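LYND (Lyngbya aestuarii, PDB 4V1T) probably acts as an ATP-dependent YcaO cyclodehydratase that turns cysteine residues of a precursor peptide into thiazoline rings. Local coordinates at residues 156-161 with 180-185; 190-195 with 258-263; 571-576 with 629-634. All blocks are in the same frame, centred on the assembly; numbering follows the deposited sequence.

Interaction 1 of 3, residues 156-161 with 180-185; sequences VLTDDY and WLLVKP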
ATOM      1  N   VAL B 156     -24.527  -4.330 -20.931  1.00 41.01           N
ATOM      2  CA  VAL B 156     -25.671  -3.718 -20.270  1.00 45.77           C
ATOM      3  C   VAL B 156     -25.288  -2.361 -19.683  1.00 41.89           C
ATOM      4  O   VAL B 156     -24.429  -2.281 -18.810  1.00 44.28           O
ATOM      5  CB  VAL B 156     -26.223  -4.626 -19.153  1.00 41.93           C
ATOM      6  CG1 VAL B 156     -27.456  -3.994 -18.506  1.00 47.13           C
ATOM      7  CG2 VAL B 156     -26.572  -5.991 -19.708  1.00 43.01           C
ATOM      8  N   LEU B 157     -25.933  -1.301 -20.171  1.00 45.51           N
ATOM      9  CA  LEU B 157     -25.686   0.047 -19.672  1.00 45.20           C
ATOM     10  C   LEU B 157     -26.754   0.393 -18.641  1.00 52.23           C
ATOM     11  O   LEU B 157     -27.943   0.344 -18.948  1.00 48.00           O
ATOM     12  CB  LEU B 157     -25.710   1.078 -20.798  1.00 58.85           C
ATOM     13  CG  LEU B 157     -25.170   0.680 -22.166  1.00 56.49           C
ATOM     14  CD1 LEU B 157     -25.130   1.902 -23.065  1.00 52.19           C
ATOM     15  CD2 LEU B 157     -23.791   0.067 -22.078  1.00 69.54           C
ATOM     16  N   THR B 158     -26.327   0.733 -17.427  1.00 42.77           N
ATOM     17  CA  THR B 158     -27.250   1.036 -16.344  1.00 49.99           C
ATOM     18  C   THR B 158     -26.915   2.385 -15.744  1.00 52.09           C
ATOM     19  O   THR B 158     -25.824   2.911 -15.972  1.00 50.73           O
ATOM     20  CB  THR B 158     -27.213  -0.036 -15.236  1.00 50.70           C
ATOM     21  OG1 THR B 158     -28.285   0.192 -14.308  1.00 48.36           O
ATOM     22  CG2 THR B 158     -25.869  -0.026 -14.497  1.00 45.13           C
ATOM     23  N   ASP B 159     -27.869   2.941 -14.995  1.00 42.27           N
ATOM     24  CA  ASP B 159     -27.636   4.151 -14.204  1.00 48.13           C
ATOM     25  C   ASP B 159     -27.354   3.776 -12.752  1.00 50.76           C
ATOM     26  O   ASP B 159     -26.886   4.602 -11.970  1.00 48.11           O
ATOM     27  CB  ASP B 159     -28.836   5.106 -14.291  1.00 61.43           C
ATOM     28  CG  ASP B 159     -30.149   4.451 -13.878  1.00 65.61           C
ATOM     29  OD1 ASP B 159     -30.267   3.216 -13.961  1.00 71.59           O
ATOM     30  OD2 ASP B 159     -31.073   5.178 -13.468  1.00 77.54           O
ATOM     31  N   ASP B 160     -27.639   2.525 -12.399  1.00 51.02           N
ATOM     32  CA  ASP B 160     -27.355   2.025 -11.060  1.00 56.64           C
ATOM     33  C   ASP B 160     -27.161   0.522 -11.113  1.00 49.83           C
ATOM     34  O   ASP B 160     -27.865  -0.167 -11.857  1.00 51.15           O
ATOM     35  CB  ASP B 160     -28.485   2.396 -10.090  1.00 59.47           C
ATOM     36  CG  ASP B 160     -28.068   2.276  -8.640  1.00 62.57           C
ATOM     37  OD1 ASP B 160     -27.535   3.261  -8.086  1.00 70.28           O
ATOM     38  OD2 ASP B 160     -28.274   1.194  -8.054  1.00 52.98           O
ATOM     39  N   TYR B 161     -26.222   0.014 -10.317  1.00 49.24           N
ATOM     40  CA  TYR B 161     -25.907  -1.414 -10.323  1.00 49.39           C
ATOM     41  C   TYR B 161     -26.890  -2.271  -9.519  1.00 47.77           C
ATOM     42  O   TYR B 161     -26.770  -3.490  -9.506  1.00 43.76           O
ATOM     43  CB  TYR B 161     -24.488  -1.640  -9.818  1.00 46.58           C
ATOM     44  CG  TYR B 161     -23.440  -1.573 -10.918  1.00 47.18           C
ATOM     45  CD1 TYR B 161     -23.491  -0.596 -11.901  1.00 36.69           C
ATOM     46  CD2 TYR B 161     -22.400  -2.489 -10.967  1.00 34.71           C
ATOM     47  CE1 TYR B 161     -22.529  -0.536 -12.905  1.00 42.49           C
ATOM     48  CE2 TYR B 161     -21.444  -2.443 -11.965  1.00 40.99           C
ATOM     49  CZ  TYR B 161     -21.511  -1.466 -12.928  1.00 45.32           C
ATOM     50  OH  TYR B 161     -20.551  -1.416 -13.911  1.00 39.19           O
ATOM     51  N   TRP B 180     -21.889 -11.488 -20.115  1.00 40.00           N
ATOM     52  CA  TRP B 180     -22.336 -10.117 -20.274  1.00 39.20           C
ATOM     53  C   TRP B 180     -21.514  -9.148 -19.438  1.00 43.34           C
ATOM     54  O   TRP B 180     -20.859  -9.549 -18.473  1.00 34.65           O
ATOM     55  CB  TRP B 180     -23.821  -9.993 -19.927  1.00 40.01           C
ATOM     56  CG  TRP B 180     -24.202 -10.485 -18.552  1.00 45.87           C
ATOM     57  CD1 TRP B 180     -24.119 -11.768 -18.092  1.00 43.80           C
ATOM     58  CD2 TRP B 180     -24.766  -9.711 -17.479  1.00 42.60           C
ATOM     59  NE1 TRP B 180     -24.574 -11.835 -16.793  1.00 40.62           N
ATOM     60  CE2 TRP B 180     -24.979 -10.588 -16.399  1.00 43.34           C
ATOM     61  CE3 TRP B 180     -25.102  -8.359 -17.327  1.00 47.35           C
ATOM     62  CZ2 TRP B 180     -25.509 -10.161 -15.181  1.00 52.21           C
ATOM     63  CZ3 TRP B 180     -25.628  -7.934 -16.115  1.00 48.57           C
ATOM     64  CH2 TRP B 180     -25.828  -8.833 -15.060  1.00 50.91           C
ATOM     65  N   LEU B 181     -21.563  -7.873 -19.828  1.00 41.42           N
ATOM     66  CA  LEU B 181     -20.808  -6.806 -19.185  1.00 49.42           C
ATOM     67  C   LEU B 181     -21.744  -5.728 -18.635  1.00 52.68           C
ATOM     68  O   LEU B 181     -22.741  -5.378 -19.266  1.00 39.00           O
ATOM     69  CB  LEU B 181     -19.827  -6.177 -20.178  1.00 50.18           C
ATOM     70  CG  LEU B 181     -19.208  -4.826 -19.795  1.00 40.84           C
ATOM     71  CD1 LEU B 181     -18.289  -4.967 -18.605  1.00 41.93           C
ATOM     72  CD2 LEU B 181     -18.446  -4.232 -20.963  1.00 40.92           C
ATOM     73  N   LEU B 182     -21.416  -5.209 -17.456  1.00 37.63           N
ATOM     74  CA  LEU B 182     -22.154  -4.105 -16.872  1.00 45.24           C
ATOM     75  C   LEU B 182     -21.319  -2.840 -16.945  1.00 49.83           C
ATOM     76  O   LEU B 182     -20.107  -2.871 -16.759  1.00 40.82           O
ATOM     77  CB  LEU B 182     -22.526  -4.391 -15.417  1.00 43.26           C
ATOM     78  CG  LEU B 182     -23.994  -4.595 -15.054  1.00 55.94           C
ATOM     79  CD1 LEU B 182     -24.113  -4.721 -13.542  1.00 65.77           C
ATOM     80  CD2 LEU B 182     -24.889  -3.483 -15.572  1.00 65.02           C
ATOM     81  N   VAL B 183     -21.982  -1.728 -17.220  1.00 45.64           N
ATOM     82  CA  VAL B 183     -21.325  -0.434 -17.224  1.00 45.93           C
ATOM     83  C   VAL B 183     -22.312   0.663 -16.844  1.00 45.16           C
ATOM     84  O   VAL B 183     -23.507   0.572 -17.127  1.00 44.17           O
ATOM     85  CB  VAL B 183     -20.703  -0.117 -18.597  1.00 38.12           C
ATOM     86  CG1 VAL B 183     -21.763  -0.002 -19.653  1.00 46.60           C
ATOM     87  CG2 VAL B 183     -19.890   1.164 -18.537  1.00 43.01           C
ATOM     88  N   LYS B 184     -21.790   1.692 -16.188  1.00 41.82           N
ATOM     89  CA  LYS B 184     -22.559   2.854 -15.780  1.00 42.65           C
ATOM     90  C   LYS B 184     -21.750   4.083 -16.159  1.00 40.48           C
ATOM     91  O   LYS B 184     -20.886   4.505 -15.410  1.00 40.56           O
ATOM     92  CB  LYS B 184     -22.841   2.812 -14.275  1.00 41.31           C
ATOM     93  CG  LYS B 184     -23.431   4.090 -13.651  1.00 42.13           C
ATOM     94  CD  LYS B 184     -23.433   3.969 -12.125  1.00 59.90           C
ATOM     95  CE  LYS B 184     -23.541   5.303 -11.421  1.00 74.44           C
ATOM     96  NZ  LYS B 184     -22.380   6.183 -11.709  1.00 75.39           N
ATOM     97  N   PRO B 185     -22.009   4.640 -17.348  1.00 41.32           N
ATOM     98  CA  PRO B 185     -21.207   5.748 -17.848  1.00 49.86           C
ATOM     99  C   PRO B 185     -21.770   7.109 -17.453  1.00 42.35           C
ATOM    100  O   PRO B 185     -21.166   8.126 -17.757  1.00 49.64           O
ATOM    101  CB  PRO B 185     -21.281   5.550 -19.358  1.00 49.01           C
ATOM    102  CG  PRO B 185     -22.676   5.023 -19.572  1.00 38.86           C
ATOM    103  CD  PRO B 185     -22.980   4.172 -18.358  1.00 39.96           C
TER
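A beta-alpha-beta crossover places strand 154-157 beside strand 180-184, with helix 165-176 connecting them, in the interior of a mixed sheet. The two strands run parallel, and three backbone hydrogen bonds, each donor nearly along its acceptor's C=O axis, tie them: Val156 N gives to Leu181 O at 2.7 Å, Val183 N to Val156 O at 3.0 Å, and Thr158 N to Val183 O at 2.8 Å. On one face Val156 and Leu182 lie side by side, with Val156 CG2 meeting Trp180 CE3 obliquely at 3.7 Å. Beyond the strand the chain turns, Thr158 OG1 donating to Asp160 O at 2.5 Å, and delivers Tyr161 back to the sheet. Leu182 CD1 sits over its ring, 4.0 Å from the centroid and 17° off the normal, whereas Lys184 CB approaches the ring edge, 3.6 Å from Tyr161 CE1. The phenol OH bonds to Gly193 O on the next strand. Lys184 runs its methylenes past Asp159 O, with CE at 3.5 Å, before NZ is hydrogen-bonded to Val186 O and Val189 O and salt-bridged to Glu28 of the second subunit. Backbone polarity is thus paid for inside an apolar layer, and the buried lysine charge meets carbonyls and a carboxylate.

Interaction 2 of 3, residues 190-195 with 258-263; sequences LWLGPV and QFAATE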
ATOM      1  N   LEU B 190     -17.721   6.775 -12.923  1.00 36.41           N
ATOM      2  CA  LEU B 190     -17.862   5.703 -13.890  1.00 36.72           C
ATOM      3  C   LEU B 190     -17.719   4.373 -13.187  1.00 34.15           C
ATOM      4  O   LEU B 190     -16.757   4.172 -12.455  1.00 45.04           O
ATOM      5  CB  LEU B 190     -16.815   5.828 -15.005  1.00 36.27           C
ATOM      6  CG  LEU B 190     -16.533   4.574 -15.848  1.00 38.31           C
ATOM      7  CD1 LEU B 190     -17.733   4.185 -16.698  1.00 39.87           C
ATOM      8  CD2 LEU B 190     -15.307   4.770 -16.720  1.00 43.79           C
ATOM      9  N   TRP B 191     -18.683   3.477 -13.393  1.00 36.48           N
ATOM     10  CA  TRP B 191     -18.513   2.070 -13.027  1.00 38.23           C
ATOM     11  C   TRP B 191     -18.350   1.286 -14.314  1.00 41.01           C
ATOM     12  O   TRP B 191     -19.122   1.451 -15.255  1.00 40.69           O
ATOM     13  CB  TRP B 191     -19.698   1.516 -12.242  1.00 42.93           C
ATOM     14  CG  TRP B 191     -19.914   2.125 -10.897  1.00 40.38           C
ATOM     15  CD1 TRP B 191     -19.701   3.426 -10.534  1.00 39.98           C
ATOM     16  CD2 TRP B 191     -20.396   1.451  -9.735  1.00 44.67           C
ATOM     17  NE1 TRP B 191     -20.017   3.601  -9.205  1.00 46.75           N
ATOM     18  CE2 TRP B 191     -20.453   2.407  -8.694  1.00 54.63           C
ATOM     19  CE3 TRP B 191     -20.787   0.133  -9.469  1.00 49.02           C
ATOM     20  CZ2 TRP B 191     -20.888   2.083  -7.404  1.00 51.03           C
ATOM     21  CZ3 TRP B 191     -21.216  -0.189  -8.192  1.00 61.22           C
ATOM     22  CH2 TRP B 191     -21.263   0.786  -7.172  1.00 59.37           C
ATOM     23  N   LEU B 192     -17.338   0.434 -14.343  1.00 41.53           N
ATOM     24  CA  LEU B 192     -17.014  -0.349 -15.520  1.00 42.17           C
ATOM     25  C   LEU B 192     -16.731  -1.792 -15.097  1.00 39.02           C
ATOM     26  O   LEU B 192     -15.825  -2.057 -14.325  1.00 40.10           O
ATOM     27  CB  LEU B 192     -15.813   0.274 -16.237  1.00 45.20           C
ATOM     28  CG  LEU B 192     -15.255  -0.453 -17.453  1.00 57.73           C
ATOM     29  CD1 LEU B 192     -16.292  -0.586 -18.553  1.00 53.14           C
ATOM     30  CD2 LEU B 192     -14.018   0.264 -17.972  1.00 71.01           C
ATOM     31  N   GLY B 193     -17.526  -2.720 -15.610  1.00 38.96           N
ATOM     32  CA  GLY B 193     -17.412  -4.118 -15.242  1.00 34.05           C
ATOM     33  C   GLY B 193     -18.413  -4.462 -14.153  1.00 33.18           C
ATOM     34  O   GLY B 193     -19.133  -3.586 -13.665  1.00 38.41           O
ATOM     35  N   PRO B 194     -18.467  -5.734 -13.766  1.00 36.27           N
ATOM     36  CA  PRO B 194     -17.614  -6.778 -14.325  1.00 41.97           C
ATOM     37  C   PRO B 194     -18.142  -7.375 -15.612  1.00 44.71           C
ATOM     38  O   PRO B 194     -19.260  -7.065 -16.042  1.00 39.68           O
ATOM     39  CB  PRO B 194     -17.628  -7.830 -13.230  1.00 38.21           C
ATOM     40  CG  PRO B 194     -19.013  -7.750 -12.700  1.00 41.72           C
ATOM     41  CD  PRO B 194     -19.409  -6.288 -12.776  1.00 42.45           C
ATOM     42  N   VAL B 195     -17.315  -8.214 -16.223  1.00 50.75           N
ATOM     43  CA  VAL B 195     -17.783  -9.198 -17.169  1.00 41.59           C
ATOM     44  C   VAL B 195     -18.219 -10.408 -16.353  1.00 42.11           C
ATOM     45  O   VAL B 195     -17.404 -11.013 -15.657  1.00 36.03           O
ATOM     46  CB  VAL B 195     -16.691  -9.609 -18.179  1.00 41.74           C
ATOM     47  CG1 VAL B 195     -17.096 -10.866 -18.947  1.00 47.70           C
ATOM     48  CG2 VAL B 195     -16.410  -8.468 -19.139  1.00 36.01           C
ATOM     49  N   GLN B 258     -16.006   5.240 -24.265  1.00 38.26           N
ATOM     50  CA  GLN B 258     -14.815   4.908 -25.043  1.00 43.24           C
ATOM     51  C   GLN B 258     -13.944   3.938 -24.248  1.00 41.61           C
ATOM     52  O   GLN B 258     -13.402   2.974 -24.783  1.00 42.21           O
ATOM     53  CB  GLN B 258     -14.035   6.179 -25.398  1.00 37.16           C
ATOM     54  CG  GLN B 258     -14.777   7.137 -26.330  1.00 38.64           C
ATOM     55  CD  GLN B 258     -14.895   6.622 -27.747  1.00 34.90           C
ATOM     56  OE1 GLN B 258     -14.382   5.551 -28.082  1.00 37.42           O
ATOM     57  NE2 GLN B 258     -15.572   7.380 -28.589  1.00 38.64           N
ATOM     58  N   PHE B 259     -13.829   4.207 -22.954  1.00 47.22           N
ATOM     59  CA  PHE B 259     -13.157   3.313 -22.024  1.00 43.19           C
ATOM     60  C   PHE B 259     -13.822   1.934 -22.063  1.00 40.84           C
ATOM     61  O   PHE B 259     -13.156   0.907 -22.132  1.00 37.13           O
ATOM     62  CB  PHE B 259     -13.221   3.917 -20.622  1.00 55.45           C
ATOM     63  CG  PHE B 259     -12.220   3.370 -19.645  1.00 55.19           C
ATOM     64  CD1 PHE B 259     -11.536   2.190 -19.876  1.00 48.81           C
ATOM     65  CD2 PHE B 259     -11.985   4.051 -18.459  1.00 57.95           C
ATOM     66  CE1 PHE B 259     -10.633   1.704 -18.948  1.00 47.97           C
ATOM     67  CE2 PHE B 259     -11.091   3.569 -17.527  1.00 61.28           C
ATOM     68  CZ  PHE B 259     -10.409   2.398 -17.774  1.00 54.93           C
ATOM     69  N   ALA B 260     -15.144   1.915 -22.033  1.00 39.44           N
ATOM     70  CA  ALA B 260     -15.880   0.660 -22.105  1.00 38.84           C
ATOM     71  C   ALA B 260     -15.615  -0.054 -23.434  1.00 40.89           C
ATOM     72  O   ALA B 260     -15.476  -1.279 -23.474  1.00 32.22           O
ATOM     73  CB  ALA B 260     -17.360   0.906 -21.926  1.00 44.00           C
ATOM     74  N   ALA B 261     -15.556   0.711 -24.518  1.00 38.19           N
ATOM     75  CA  ALA B 261     -15.299   0.133 -25.835  1.00 38.82           C
ATOM     76  C   ALA B 261     -13.965  -0.634 -25.863  1.00 37.59           C
ATOM     77  O   ALA B 261     -13.889  -1.750 -26.379  1.00 38.13           O
ATOM     78  CB  ALA B 261     -15.308   1.219 -26.902  1.00 38.16           C
ATOM     79  N   THR B 262     -12.932  -0.030 -25.288  1.00 35.93           N
ATOM     80  CA  THR B 262     -11.614  -0.644 -25.214  1.00 35.48           C
ATOM     81  C   THR B 262     -11.650  -1.961 -24.445  1.00 36.93           C
ATOM     82  O   THR B 262     -11.076  -2.962 -24.875  1.00 34.95           O
ATOM     83  CB  THR B 262     -10.612   0.310 -24.536  1.00 33.93           C
ATOM     84  OG1 THR B 262     -10.510   1.508 -25.309  1.00 32.32           O
ATOM     85  CG2 THR B 262      -9.236  -0.329 -24.421  1.00 30.86           C
ATOM     86  N   GLU B 263     -12.326  -1.962 -23.299  1.00 26.14           N
ATOM     87  CA  GLU B 263     -12.381  -3.154 -22.458  1.00 33.58           C
ATOM     88  C   GLU B 263     -13.272  -4.233 -23.074  1.00 33.94           C
ATOM     89  O   GLU B 263     -13.067  -5.435 -22.850  1.00 32.97           O
ATOM     90  CB  GLU B 263     -12.859  -2.799 -21.054  1.00 38.39           C
ATOM     91  CG  GLU B 263     -11.891  -1.926 -20.276  1.00 41.30           C
ATOM     92  CD  GLU B 263     -10.534  -2.577 -20.059  1.00 44.03           C
ATOM     93  OE1 GLU B 263     -10.479  -3.809 -19.855  1.00 34.05           O
ATOM     94  OE2 GLU B 263      -9.520  -1.853 -20.079  1.00 37.79           O
TER
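Helix-on-sheet packing of the alpha/beta kind is illustrated where helix 250-275 lies along strand 189-196. Their short segments run almost parallel, at 17°, with axes 9.5 Å apart, and no hydrogen bond joins them. The tight part centres on Leu192, whose CG is anti to the backbone N and whose two methyls divide the work. CD2 stands over one face of the Phe259 ring, 3.8 Å from the centroid and 17° off the normal, displaced toward the rim. CD1 turns instead to Ala260, 3.8 Å from both its CA and CB. Packing is sparser toward the start of the strand segment, where Leu190 CD2 alone comes near the ring, obliquely, at 3.8 Å from Phe259 CD2. The other face of the strand takes no part in the helix contact: Trp191, partly exposed, meets Tyr161 there, their ring planes inclined. On the helix side the surroundings are not solvent but protein, since Leu298 of the second subunit packs against both Phe259 and Glu263, making this layer part of the dimer interface. The carboxylate of Glu263 is salt-bridged through OE2 to Lys266 NZ, and the same OE2 lies in plane at the edge of the Phe259 ring, while Glu263 CG rests 3.8 Å from Leu192 CD2.

Interaction 3 of 3, residues 571-576 with 629-634; sequences GSFNEP and DPTIAI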
ATOM      1  N   GLY B 571       7.417  -2.960  35.386  1.00 64.75           N
ATOM      2  CA  GLY B 571       8.865  -3.084  35.251  1.00 68.63           C
ATOM      3  C   GLY B 571       9.394  -4.453  35.653  1.00 79.12           C
ATOM      4  O   GLY B 571      10.602  -4.622  35.832  1.00 88.39           O
ATOM      5  N   SER B 572       8.497  -5.432  35.791  1.00 68.11           N
ATOM      6  CA  SER B 572       8.880  -6.794  36.189  1.00 66.53           C
ATOM      7  C   SER B 572       8.573  -7.849  35.124  1.00 59.97           C
ATOM      8  O   SER B 572       8.770  -9.036  35.355  1.00 83.19           O
ATOM      9  CB  SER B 572       8.189  -7.175  37.504  1.00 62.36           C
ATOM     10  OG  SER B 572       6.792  -7.355  37.335  1.00 60.58           O
ATOM     11  N   PHE B 573       8.103  -7.416  33.959  1.00 64.35           N
ATOM     12  CA  PHE B 573       7.731  -8.338  32.879  1.00 64.28           C
ATOM     13  C   PHE B 573       8.779  -8.455  31.768  1.00 66.41           C
ATOM     14  O   PHE B 573       8.590  -9.168  30.780  1.00 68.75           O
ATOM     15  CB  PHE B 573       6.394  -7.909  32.288  1.00 62.31           C
ATOM     16  CG  PHE B 573       5.230  -8.234  33.166  1.00 63.74           C
ATOM     17  CD1 PHE B 573       4.818  -7.345  34.152  1.00 69.17           C
ATOM     18  CD2 PHE B 573       4.565  -9.441  33.030  1.00 59.84           C
ATOM     19  CE1 PHE B 573       3.753  -7.653  34.972  1.00 61.47           C
ATOM     20  CE2 PHE B 573       3.506  -9.754  33.849  1.00 57.29           C
ATOM     21  CZ  PHE B 573       3.098  -8.859  34.823  1.00 59.05           C
ATOM     22  N   ASN B 574       9.894  -7.764  31.928  1.00 71.21           N
ATOM     23  CA  ASN B 574      10.971  -7.854  30.959  1.00 76.76           C
ATOM     24  C   ASN B 574      10.518  -7.328  29.597  1.00 76.29           C
ATOM     25  O   ASN B 574      11.067  -7.698  28.568  1.00 83.10           O
ATOM     26  CB  ASN B 574      11.439  -9.311  30.842  1.00 75.26           C
ATOM     27  CG  ASN B 574      12.946  -9.448  30.830  1.00 79.95           C
ATOM     28  OD1 ASN B 574      13.670  -8.552  30.394  1.00 66.99           O
ATOM     29  ND2 ASN B 574      13.431 -10.582  31.325  1.00 94.44           N
ATOM     30  N   GLU B 575       9.512  -6.461  29.610  1.00 64.87           N
ATOM     31  CA  GLU B 575       8.981  -5.853  28.399  1.00 73.15           C
ATOM     32  C   GLU B 575       9.187  -4.342  28.449  1.00 76.51           C
ATOM     33  O   GLU B 575       8.523  -3.655  29.226  1.00 66.12           O
ATOM     34  CB  GLU B 575       7.492  -6.162  28.259  1.00 74.81           C
ATOM     35  CG  GLU B 575       6.904  -5.761  26.918  1.00 79.98           C
ATOM     36  CD  GLU B 575       7.555  -6.501  25.786  1.00 89.18           C
ATOM     37  OE1 GLU B 575       7.602  -7.746  25.849  1.00100.71           O
ATOM     38  OE2 GLU B 575       8.027  -5.833  24.849  1.00 97.95           O
ATOM     39  N   PRO B 576      10.086  -3.809  27.605  1.00 83.65           N
ATOM     40  CA  PRO B 576      10.393  -2.379  27.705  1.00 74.24           C
ATOM     41  C   PRO B 576       9.221  -1.477  27.284  1.00 70.51           C
ATOM     42  O   PRO B 576       9.177  -0.310  27.667  1.00 64.34           O
ATOM     43  CB  PRO B 576      11.578  -2.220  26.753  1.00 74.73           C
ATOM     44  CG  PRO B 576      11.355  -3.264  25.709  1.00 83.70           C
ATOM     45  CD  PRO B 576      10.710  -4.424  26.416  1.00 85.18           C
ATOM     46  N   ASP B 629      -0.822 -15.719  28.355  1.00 52.10           N
ATOM     47  CA  ASP B 629       0.431 -15.006  28.585  1.00 55.71           C
ATOM     48  C   ASP B 629       0.125 -13.618  29.131  1.00 52.18           C
ATOM     49  O   ASP B 629      -0.440 -12.792  28.416  1.00 52.96           O
ATOM     50  CB  ASP B 629       1.223 -14.892  27.281  1.00 58.93           C
ATOM     51  CG  ASP B 629       2.615 -14.309  27.482  1.00 65.75           C
ATOM     52  OD1 ASP B 629       2.878 -13.694  28.537  1.00 52.85           O
ATOM     53  OD2 ASP B 629       3.456 -14.468  26.570  1.00 72.82           O
ATOM     54  N   PRO B 630       0.493 -13.355  30.400  1.00 50.81           N
ATOM     55  CA  PRO B 630       0.114 -12.088  31.026  1.00 56.65           C
ATOM     56  C   PRO B 630       0.741 -10.891  30.332  1.00 54.54           C
ATOM     57  O   PRO B 630       0.169  -9.801  30.369  1.00 46.56           O
ATOM     58  CB  PRO B 630       0.645 -12.224  32.459  1.00 61.89           C
ATOM     59  CG  PRO B 630       1.750 -13.211  32.359  1.00 60.44           C
ATOM     60  CD  PRO B 630       1.341 -14.172  31.288  1.00 49.11           C
ATOM     61  N   THR B 631       1.903 -11.099  29.710  1.00 47.67           N
ATOM     62  CA  THR B 631       2.554 -10.056  28.947  1.00 47.88           C
ATOM     63  C   THR B 631       1.639  -9.588  27.819  1.00 52.55           C
ATOM     64  O   THR B 631       1.469  -8.385  27.607  1.00 45.75           O
ATOM     65  CB  THR B 631       3.904 -10.537  28.369  1.00 49.45           C
ATOM     66  OG1 THR B 631       4.800 -10.863  29.440  1.00 60.01           O
ATOM     67  CG2 THR B 631       4.536  -9.480  27.515  1.00 47.92           C
ATOM     68  N   ILE B 632       1.042 -10.543  27.112  1.00 52.56           N
ATOM     69  CA  ILE B 632       0.154 -10.229  26.000  1.00 48.92           C
ATOM     70  C   ILE B 632      -1.151  -9.634  26.524  1.00 51.46           C
ATOM     71  O   ILE B 632      -1.726  -8.742  25.905  1.00 47.09           O
ATOM     72  CB  ILE B 632      -0.166 -11.475  25.141  1.00 49.13           C
ATOM     73  CG1 ILE B 632       1.123 -12.211  24.715  1.00 54.99           C
ATOM     74  CG2 ILE B 632      -1.000 -11.089  23.920  1.00 46.66           C
ATOM     75  CD1 ILE B 632       2.166 -11.350  24.031  1.00 63.24           C
ATOM     76  N   ALA B 633      -1.616 -10.136  27.661  1.00 50.32           N
ATOM     77  CA  ALA B 633      -2.861  -9.659  28.250  1.00 43.37           C
ATOM     78  C   ALA B 633      -2.751  -8.172  28.586  1.00 45.02           C
ATOM     79  O   ALA B 633      -3.643  -7.391  28.271  1.00 52.27           O
ATOM     80  CB  ALA B 633      -3.210 -10.468  29.491  1.00 48.18           C
ATOM     81  N   ILE B 634      -1.649  -7.789  29.220  1.00 46.80           N
ATOM     82  CA  ILE B 634      -1.411  -6.390  29.549  1.00 49.11           C
ATOM     83  C   ILE B 634      -1.276  -5.592  28.264  1.00 53.59           C
ATOM     84  O   ILE B 634      -1.748  -4.464  28.169  1.00 49.48           O
ATOM     85  CB  ILE B 634      -0.139  -6.217  30.409  1.00 52.01           C
ATOM     86  CG1 ILE B 634      -0.305  -6.928  31.762  1.00 51.24           C
ATOM     87  CG2 ILE B 634       0.160  -4.738  30.641  1.00 54.43           C
ATOM     88  CD1 ILE B 634       0.991  -7.101  32.528  1.00 48.31           C
TER
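In the YcaO domain, the loop ahead of helix 576-587 packs on the first turn of helix 630-649, a loop-to-helix-start contact made without any hydrogen bond between the two segments. Its apolar part is the aromatic ring of Phe573, directed at the helix. Ile634 reaches it tip to tip: its chain is extended at the second torsion (chi2 166°), which carries CD1 over one ring face, 3.8 Å from the centroid and 19° off the normal, offset toward the rim. Pro630 CB comes in obliquely, 4.0 Å from Phe573 CE2, and Phe606 of strand 605-612 packs against both Pro630 and Ile634. Polar atoms also touch, without hydrogen bonds across the segments. Thr631 OG1 slides past the ring at 3.9 Å from Phe573 CD2, and Thr631 CG2 lies 3.9 Å from Glu575 OE1, the two side chains crossing at about a right angle; the carboxylate's charge is answered by Lys411, salt-bridged to OE2. Hydrogen bonding belongs to the helix itself. Asp629 is the N-cap, its OD1 accepting from Thr631 N at 3.0 Å with a bent N-H...O angle of 141°, and Ile634 N gives to Pro630 O at 2.9 Å. The chemistry is divided: capping fixes the helix start internally, while dispersion and CH-pi contact hold the loop against it, the side chain of Ile634 lying about 13 Å from the bound ADP and from a magnesium ion.

How the interactions relate
Interactions 1 and 2 belong to one sheet, their centres 9 Å apart, where strands 180-184 and 189-196 are antiparallel neighbours. Leu182 O and Gly193 N, 2.8 Å apart, probably form a hydrogen bond joining them. Interaction 1 is chiefly strand pairing by backbone hydrogen bonds, with side chains added over one face; interaction 2 is the packing of a helix upon the sheet, without such bonds. Both are buried, with the second subunit close by. Interaction 3 stands on the opposite side of the chain's centre, about 54 Å from interaction 2 between centres, in the YcaO domain. Nearer the surface, it mixes buried and partly exposed residues, yet all three contacts place an aliphatic methyl over an aromatic face.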